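Local coordinates for Mll3558 protein (Mesorhizobium loti, PDB 3RD6), which is of unknown function but, as a member of the AHA1 family with a Bet v 1-like fold, may bind a partner protein or a small ligand, at residues A26-A31 and F50-G55. Residues are numbered along the deposited sequence; the frame is centred on the assembly and turned at random.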
ATOM      1  N   ALA A  26     -19.681   8.660   3.117  1.00 39.88           N
ATOM      2  CA  ALA A  26     -18.960   8.971   4.355  1.00 52.49           C
ATOM      3  C   ALA A  26     -17.443   8.799   4.233  1.00 48.68           C
ATOM      4  O   ALA A  26     -16.687   9.227   5.111  1.00 50.77           O
ATOM      5  CB  ALA A  26     -19.494   8.103   5.497  1.00 54.02           C
ATOM      6  N   PHE A  27     -17.002   8.166   3.153  1.00 49.76           N
ATOM      7  CA  PHE A  27     -15.583   7.952   2.930  1.00 45.21           C
ATOM      8  C   PHE A  27     -15.040   8.887   1.865  1.00 45.04           C
ATOM      9  O   PHE A  27     -13.899   9.336   1.940  1.00 36.90           O
ATOM     10  CB  PHE A  27     -15.307   6.511   2.466  1.00 40.22           C
ATOM     11  CG  PHE A  27     -15.339   5.490   3.555  1.00 46.13           C
ATOM     12  CD1 PHE A  27     -16.521   4.832   3.878  1.00 44.67           C
ATOM     13  CD2 PHE A  27     -14.175   5.157   4.237  1.00 26.59           C
ATOM     14  CE1 PHE A  27     -16.546   3.847   4.871  1.00 48.46           C
ATOM     15  CE2 PHE A  27     -14.188   4.172   5.234  1.00 47.17           C
ATOM     16  CZ  PHE A  27     -15.379   3.518   5.545  1.00 48.92           C
ATOM     17  N   ALA A  28     -15.869   9.163   0.866  1.00 41.33           N
ATOM     18  CA  ALA A  28     -15.478   9.985  -0.275  1.00 48.48           C
ATOM     19  C   ALA A  28     -15.698  11.494  -0.172  1.00 43.91           C
ATOM     20  O   ALA A  28     -15.151  12.258  -0.973  1.00 47.19           O
ATOM     21  CB  ALA A  28     -16.162   9.443  -1.539  1.00 31.61           C
ATOM     22  N   ASP A  29     -16.494  11.921   0.803  1.00 47.14           N
ATOM     23  CA  ASP A  29     -16.779  13.345   0.999  1.00 45.15           C
ATOM     24  C   ASP A  29     -15.889  13.929   2.098  1.00 43.45           C
ATOM     25  O   ASP A  29     -16.026  13.599   3.275  1.00 48.59           O
ATOM     26  CB  ASP A  29     -18.253  13.542   1.365  1.00 48.12           C
ATOM     27  CG  ASP A  29     -18.600  14.978   1.576  1.00 52.83           C
ATOM     28  OD1 ASP A  29     -18.401  15.769   0.630  1.00 57.63           O
ATOM     29  OD2 ASP A  29     -19.064  15.317   2.684  1.00 58.13           O
ATOM     30  N   LYS A  30     -14.986  14.815   1.702  1.00 48.00           N
ATOM     31  CA  LYS A  30     -14.048  15.443   2.625  1.00 50.52           C
ATOM     32  C   LYS A  30     -14.672  15.921   3.937  1.00 52.04           C
ATOM     33  O   LYS A  30     -14.211  15.552   5.018  1.00 39.25           O
ATOM     34  CB  LYS A  30     -13.347  16.600   1.914  1.00 48.24           C
ATOM     35  CG  LYS A  30     -12.222  17.232   2.689  1.00 45.63           C
ATOM     36  CD  LYS A  30     -11.410  18.118   1.771  1.00 44.70           C
ATOM     37  CE  LYS A  30     -10.447  18.983   2.552  1.00 56.91           C
ATOM     38  NZ  LYS A  30      -9.575  18.182   3.444  1.00 53.60           N
ATOM     39  N   ALA A  31     -15.727  16.727   3.843  1.00 57.00           N
ATOM     40  CA  ALA A  31     -16.404  17.250   5.032  1.00 52.92           C
ATOM     41  C   ALA A  31     -16.866  16.136   5.982  1.00 54.92           C
ATOM     42  O   ALA A  31     -16.505  16.123   7.166  1.00 58.71           O
ATOM     43  CB  ALA A  31     -17.591  18.102   4.616  1.00 56.97           C
ATOM     44  N   PHE A  50      -7.087  16.098   1.540  1.00 44.10           N
ATOM     45  CA  PHE A  50      -7.839  14.928   1.108  1.00 31.92           C
ATOM     46  C   PHE A  50      -8.209  15.109  -0.362  1.00 34.65           C
ATOM     47  O   PHE A  50      -9.013  15.974  -0.703  1.00 31.65           O
ATOM     48  CB  PHE A  50      -9.109  14.805   1.955  1.00 34.35           C
ATOM     49  CG  PHE A  50      -9.867  13.521   1.762  1.00 32.04           C
ATOM     50  CD1 PHE A  50      -9.414  12.345   2.324  1.00 38.96           C
ATOM     51  CD2 PHE A  50     -11.073  13.506   1.068  1.00 38.18           C
ATOM     52  CE1 PHE A  50     -10.147  11.173   2.207  1.00 41.00           C
ATOM     53  CE2 PHE A  50     -11.810  12.341   0.947  1.00 36.21           C
ATOM     54  CZ  PHE A  50     -11.343  11.174   1.521  1.00 31.72           C
ATOM     55  N   ASP A  51      -7.602  14.307  -1.230  1.00 34.60           N
ATOM     56  CA  ASP A  51      -7.887  14.377  -2.652  1.00 35.58           C
ATOM     57  C   ASP A  51      -8.399  13.010  -3.074  1.00 25.34           C
ATOM     58  O   ASP A  51      -7.621  12.132  -3.455  1.00 25.66           O
ATOM     59  CB  ASP A  51      -6.621  14.747  -3.430  1.00 38.79           C
ATOM     60  CG  ASP A  51      -6.849  14.784  -4.938  1.00 40.49           C
ATOM     61  OD1 ASP A  51      -8.003  14.532  -5.383  1.00 40.88           O
ATOM     62  OD2 ASP A  51      -5.863  15.058  -5.669  1.00 32.27           O
ATOM     63  N   PHE A  52      -9.718  12.840  -3.015  1.00 30.37           N
ATOM     64  CA  PHE A  52     -10.350  11.564  -3.340  1.00 28.25           C
ATOM     65  C   PHE A  52     -10.417  11.181  -4.814  1.00 28.51           C
ATOM     66  O   PHE A  52     -11.398  11.467  -5.485  1.00 36.71           O
ATOM     67  CB  PHE A  52     -11.753  11.512  -2.738  1.00 28.77           C
ATOM     68  CG  PHE A  52     -12.297  10.128  -2.635  1.00 38.45           C
ATOM     69  CD1 PHE A  52     -11.754   9.221  -1.718  1.00 28.34           C
ATOM     70  CD2 PHE A  52     -13.329   9.709  -3.479  1.00 42.45           C
ATOM     71  CE1 PHE A  52     -12.226   7.913  -1.652  1.00 24.85           C
ATOM     72  CE2 PHE A  52     -13.811   8.400  -3.422  1.00 22.58           C
ATOM     73  CZ  PHE A  52     -13.259   7.499  -2.505  1.00 34.82           C
ATOM     74  N   ARG A  53      -9.365  10.515  -5.294  1.00 24.90           N
ATOM     75  CA  ARG A  53      -9.251  10.040  -6.681  1.00 22.51           C
ATOM     76  C   ARG A  53      -8.086   9.055  -6.767  1.00 26.97           C
ATOM     77  O   ARG A  53      -7.173   9.109  -5.947  1.00 28.09           O
ATOM     78  CB  ARG A  53      -8.986  11.201  -7.631  1.00 25.29           C
ATOM     79  CG  ARG A  53      -7.628  11.832  -7.465  1.00 33.79           C
ATOM     80  CD  ARG A  53      -7.447  13.024  -8.394  1.00 38.01           C
ATOM     81  NE  ARG A  53      -6.212  13.749  -8.110  1.00 35.19           N
ATOM     82  CZ  ARG A  53      -5.009  13.388  -8.543  1.00 28.07           C
ATOM     83  NH1 ARG A  53      -4.867  12.307  -9.306  1.00 22.81           N
ATOM     84  NH2 ARG A  53      -3.938  14.087  -8.175  1.00 28.87           N
ATOM     85  N   VAL A  54      -8.110   8.132  -7.722  1.00 24.59           N
ATOM     86  CA  VAL A  54      -6.992   7.205  -7.838  1.00 27.69           C
ATOM     87  C   VAL A  54      -5.775   8.071  -8.140  1.00 35.07           C
ATOM     88  O   VAL A  54      -5.841   8.954  -8.978  1.00 30.84           O
ATOM     89  CB  VAL A  54      -7.188   6.198  -8.999  1.00 34.04           C
ATOM     90  CG1 VAL A  54      -6.036   5.185  -9.012  1.00 20.92           C
ATOM     91  CG2 VAL A  54      -8.530   5.493  -8.862  1.00 31.40           C
ATOM     92  N   GLY A  55      -4.664   7.818  -7.460  1.00 29.37           N
ATOM     93  CA  GLY A  55      -3.475   8.621  -7.684  1.00 32.28           C
ATOM     94  C   GLY A  55      -3.466   9.800  -6.726  1.00 28.80           C
ATOM     95  O   GLY A  55      -2.426  10.384  -6.428  1.00 33.82           O
TER
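Phe50 and Phe52 each hold CG anti to the backbone N (chi1 -171° and -161°), which sets CG of both, at the end of strand 47-50 and in the loop after it, on the side facing segment 26-31, where helices 20-28 and 30-36 meet. Ala28 CB sits over one face of the Phe52 ring, displaced toward the rim, 3.6 Å from the centroid of the six carbons and 28° from the ring normal, a CH-pi contact whose exact spacing is doubtful, because the model brings the methyl closer to the ring carbons than is realistic. Phe50 instead presents an edge: its CZ lies 3.2 Å from Phe27 O, and its CE2 3.9 Å from Ala28 O, so two carbonyl oxygens border the rim near the ring plane. The Lys30 chain and the Phe50 side chain run past one another, pointing opposite ways; the lysine chain, bent at its last torsion, brings NZ to 3.7 Å from Phe50 CB, where NZ is hydrogen-bonded to Phe48 O. In the Bet v 1-like fold of this family a long C-terminal helix lies against a curved antiparallel sheet, and here the contact joins the pair of short helices to the end of strand 47-50 and the loop leading to strand 57-62. The Phe52 ring also meets Phe76 edge-to-face and touches Ile85 of strand 84-93, the residue that Phe27 touches as well. An alanine in place of Phe52 would probably leave the Ala28 methyl without its aromatic face and open a gap beside Phe76 and Ile85.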